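Local structure of poly(ADP-ribose) glycohydrolase (Thermomonospora curvata, 3SIG) at residues Leu215-Trp220 with Ala251-Ala256. The protein hydrolyses the ribose-ribose glycosidic bonds of poly(ADP-ribose), acting as a bacterial poly(ADP-ribose) glycohydrolase with a macrodomain-type catalytic domain that binds ADP-ribose. Sequence-based numbering, arbitrary orientation. Where two conformers were deposited one is given.
Sequences LVLGAW and AHVVFA. With AR6 ([(2R,3S,4R,5R)-5-(6-aminopurin-9-yl)-3,4-dihydroxy-oxolan-2-yl]methyl [hydroxy-[[(2R,3S,4R,5S)-3,4,5-trihydroxyoxolan-2-yl]methoxy]phosphoryl] hydrogen phosphate), chain B.
Leu217 and Phe255 lie side by side on one face of the sheet, pointing the same way, and Leu217 CB comes within 3.8 Å of Phe255 CD1. Leu217 CG is anti to the carbonyl carbon (chi1 -56°), and the Leu217 and Val253 side chains cross at a slant, Leu217 CD1 meeting Val253 CG1 at 3.8 Å. That same Val253 methyl sits above one face of the Phe255 ring, offset toward its rim. A flat ring suits this place because it can take aliphatic neighbours and still meet the aromatic rings of Phe270 and Phe274. On the other face Val216 has CG1 anti to its backbone N (chi1 -180°), and this methyl touches Ala256 CB at 3.9 Å; beta-branched valine fits a buried strand, while alanine's single methyl suffices to meet Val216 as its backbone O reaches the ligand.

The strands are parallel neighbours in the central sheet of the macrodomain fold, joined by helix 229-240 as a beta-alpha-beta crossover. Four backbone bonds pair them, and Leu217 uses both its N-H, to Val254 O, and Leu217 O, which accepts from Ala256 N at 3.0 Å.

The backbone pairing stops after Leu217, but Gly218 stays close, its CA 3.9 Å from Ala256 O; having no side chain suits it to this tight passage. A water links Ala256 O to Ala219 N. Ala219 and Ala256 belong to the ADP-ribose pocket, Ala219 O lying 3.2 Å from C5' and Ala256 O 3.4 Å from adenine C2.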
loop_
_atom_site.group_PDB
_atom_site.type_symbol
_atom_site.label_atom_id
_atom_site.label_comp_id
_atom_site.label_asym_id
_atom_site.label_seq_id
_atom_site.Cartn_x
_atom_site.Cartn_y
_atom_site.Cartn_z
ATOM N N LEU A 215 -0.972 9.238 -6.835
ATOM C CA LEU A 215 -0.995 7.885 -6.310
ATOM C C LEU A 215 0.233 7.110 -6.660
ATOM O O LEU A 215 0.823 7.251 -7.751
ATOM C CB LEU A 215 -2.146 7.096 -6.880
ATOM C CG LEU A 215 -3.519 7.761 -6.845
ATOM C CD1 LEU A 215 -4.568 6.825 -7.464
ATOM C CD2 LEU A 215 -3.955 8.213 -5.464
ATOM N N VAL A 216 0.563 6.210 -5.765
ATOM C CA VAL A 216 1.563 5.187 -6.057
ATOM C C VAL A 216 0.867 3.831 -5.939
ATOM O O VAL A 216 0.478 3.423 -4.834
ATOM C CB VAL A 216 2.804 5.250 -5.144
ATOM C CG1 VAL A 216 3.773 4.156 -5.534
ATOM C CG2 VAL A 216 3.500 6.632 -5.232
ATOM N N LEU A 217 0.705 3.184 -7.082
ATOM C CA LEU A 217 0.086 1.864 -7.218
ATOM C C LEU A 217 1.165 0.901 -7.709
ATOM O O LEU A 217 2.356 1.236 -7.735
ATOM C CB LEU A 217 -1.084 1.920 -8.220
ATOM C CG LEU A 217 -2.165 2.951 -7.889
ATOM C CD1 LEU A 217 -3.236 2.961 -8.973
ATOM C CD2 LEU A 217 -2.780 2.706 -6.544
ATOM N N GLY A 218 0.790 -0.317 -8.040
ATOM C CA GLY A 218 1.780 -1.307 -8.478
ATOM C C GLY A 218 1.101 -2.642 -8.671
ATOM O O GLY A 218 -0.129 -2.715 -8.848
ATOM N N ALA A 219 1.917 -3.684 -8.605
ATOM C CA ALA A 219 1.511 -5.050 -8.901
ATOM C C ALA A 219 0.866 -5.748 -7.713
ATOM O O ALA A 219 1.260 -6.815 -7.269
ATOM C CB ALA A 219 2.708 -5.836 -9.414
ATOM N N TRP A 220 -0.145 -5.080 -7.189
ATOM C CA TRP A 220 -0.980 -5.480 -6.057
ATOM C C TRP A 220 -1.427 -6.922 -6.222
ATOM O O TRP A 220 -1.960 -7.299 -7.275
ATOM C CB TRP A 220 -2.199 -4.583 -6.073
ATOM C CG TRP A 220 -3.207 -4.733 -4.992
ATOM C CD1 TRP A 220 -3.010 -4.833 -3.633
ATOM C CD2 TRP A 220 -4.608 -4.702 -5.205
ATOM N NE1 TRP A 220 -4.228 -4.867 -2.993
ATOM C CE2 TRP A 220 -5.220 -4.767 -3.940
ATOM C CE3 TRP A 220 -5.417 -4.607 -6.360
ATOM C CZ2 TRP A 220 -6.602 -4.771 -3.783
ATOM C CZ3 TRP A 220 -6.788 -4.611 -6.201
ATOM C CH2 TRP A 220 -7.370 -4.705 -4.927
ATOM N N ALA A 251 -4.081 13.441 -10.890
ATOM C CA ALA A 251 -3.036 14.213 -11.594
ATOM C C ALA A 251 -1.882 13.320 -12.060
ATOM O O ALA A 251 -1.318 13.499 -13.130
ATOM C CB ALA A 251 -2.509 15.334 -10.711
ATOM N N HIS A 252 -1.511 12.339 -11.239
ATOM C CA HIS A 252 -0.314 11.538 -11.470
ATOM C C HIS A 252 -0.492 10.190 -10.786
ATOM O O HIS A 252 -0.858 10.127 -9.605
ATOM C CB HIS A 252 0.873 12.284 -10.878
ATOM C CG HIS A 252 2.226 11.727 -11.202
ATOM N ND1 HIS A 252 3.379 12.336 -10.749
ATOM C CD2 HIS A 252 2.631 10.633 -11.891
ATOM C CE1 HIS A 252 4.433 11.642 -11.139
ATOM N NE2 HIS A 252 4.010 10.616 -11.854
ATOM N N VAL A 253 -0.337 9.135 -11.562
ATOM C CA VAL A 253 -0.347 7.767 -11.045
ATOM C C VAL A 253 0.945 7.109 -11.446
ATOM O O VAL A 253 1.297 7.082 -12.649
ATOM C CB VAL A 253 -1.493 6.967 -11.625
ATOM C CG1 VAL A 253 -1.441 5.510 -11.171
ATOM C CG2 VAL A 253 -2.849 7.604 -11.224
ATOM N N VAL A 254 1.669 6.592 -10.468
ATOM C CA VAL A 254 2.878 5.805 -10.739
ATOM C C VAL A 254 2.616 4.354 -10.390
ATOM O O VAL A 254 2.143 4.061 -9.283
ATOM C CB VAL A 254 4.074 6.261 -9.875
ATOM C CG1 VAL A 254 5.355 5.467 -10.214
ATOM C CG2 VAL A 254 4.327 7.749 -10.005
ATOM N N PHE A 255 2.892 3.470 -11.345
ATOM C CA PHE A 255 2.964 2.043 -11.074
ATOM C C PHE A 255 4.410 1.756 -10.790
ATOM O O PHE A 255 5.221 1.571 -11.721
ATOM C CB PHE A 255 2.397 1.228 -12.244
ATOM C CG PHE A 255 0.937 1.474 -12.479
ATOM C CD1 PHE A 255 -0.025 0.877 -11.698
ATOM C CD2 PHE A 255 0.522 2.356 -13.453
ATOM C CE1 PHE A 255 -1.384 1.107 -11.929
ATOM C CE2 PHE A 255 -0.834 2.578 -13.676
ATOM C CZ PHE A 255 -1.772 1.985 -12.893
ATOM N N ALA A 256 4.728 1.731 -9.491
ATOM C CA ALA A 256 6.088 1.489 -9.021
ATOM C C ALA A 256 6.202 -0.009 -8.772
ATOM O O ALA A 256 5.578 -0.528 -7.838
ATOM C CB ALA A 256 6.351 2.272 -7.750
HETATM N N1 AR6 B . 7.751 -1.834 -4.089
HETATM C C2 AR6 B . 7.136 -2.031 -5.251
HETATM N N3 AR6 B . 6.821 -3.243 -5.793
HETATM C C4 AR6 B . 7.175 -4.290 -5.013
HETATM C C5 AR6 B . 7.836 -4.131 -3.745
HETATM C C6 AR6 B . 8.087 -2.846 -3.338
HETATM N N6 AR6 B . 8.746 -2.624 -2.129
HETATM N N7 AR6 B . 8.020 -5.461 -3.224
HETATM C C8 AR6 B . 7.558 -6.274 -4.114
HETATM N N9 AR6 B . 7.037 -5.665 -5.217
HETATM P PA AR6 B . 3.739 -8.529 -2.676
HETATM P PB AR6 B . 0.878 -9.358 -2.601
HETATM C "C1'" AR6 B . 6.396 -6.189 -6.420
HETATM O O1A AR6 B . 4.112 -9.942 -2.952
HETATM O O1B AR6 B . -0.321 -8.431 -2.586
HETATM C C1D AR6 B . 2.843 -9.673 2.377
HETATM O O1D AR6 B . 3.398 -10.627 3.239
HETATM C "C2'" AR6 B . 6.822 -7.596 -6.783
HETATM O "O2'" AR6 B . 6.851 -7.741 -8.175
HETATM O O2A AR6 B . 4.369 -7.849 -1.487
HETATM O O2B AR6 B . 1.009 -10.328 -3.726
HETATM C C2D AR6 B . 1.589 -9.190 2.992
HETATM O O2D AR6 B . 1.637 -8.835 4.331
HETATM C "C3'" AR6 B . 5.721 -8.411 -6.208
HETATM O "O3'" AR6 B . 5.516 -9.598 -6.903
HETATM O O3A AR6 B . 2.155 -8.402 -2.607
HETATM C C3D AR6 B . 0.539 -10.059 2.445
HETATM O O3D AR6 B . 0.479 -11.134 3.346
HETATM C "C4'" AR6 B . 4.510 -7.528 -6.282
HETATM O "O4'" AR6 B . 4.994 -6.204 -6.321
HETATM C C4D AR6 B . 1.089 -10.436 1.115
HETATM O O4D AR6 B . 2.501 -10.298 1.157
HETATM C "C5'" AR6 B . 3.494 -7.697 -5.160
HETATM O "O5'" AR6 B . 4.119 -7.547 -3.896
HETATM C C5D AR6 B . 0.513 -9.620 -0.042
HETATM O O5D AR6 B . 0.992 -10.172 -1.253
HETATM O O HOH W 1 4.194 0.285 -5.493
HETATM O O HOH W 2 4.445 -3.023 -7.491
#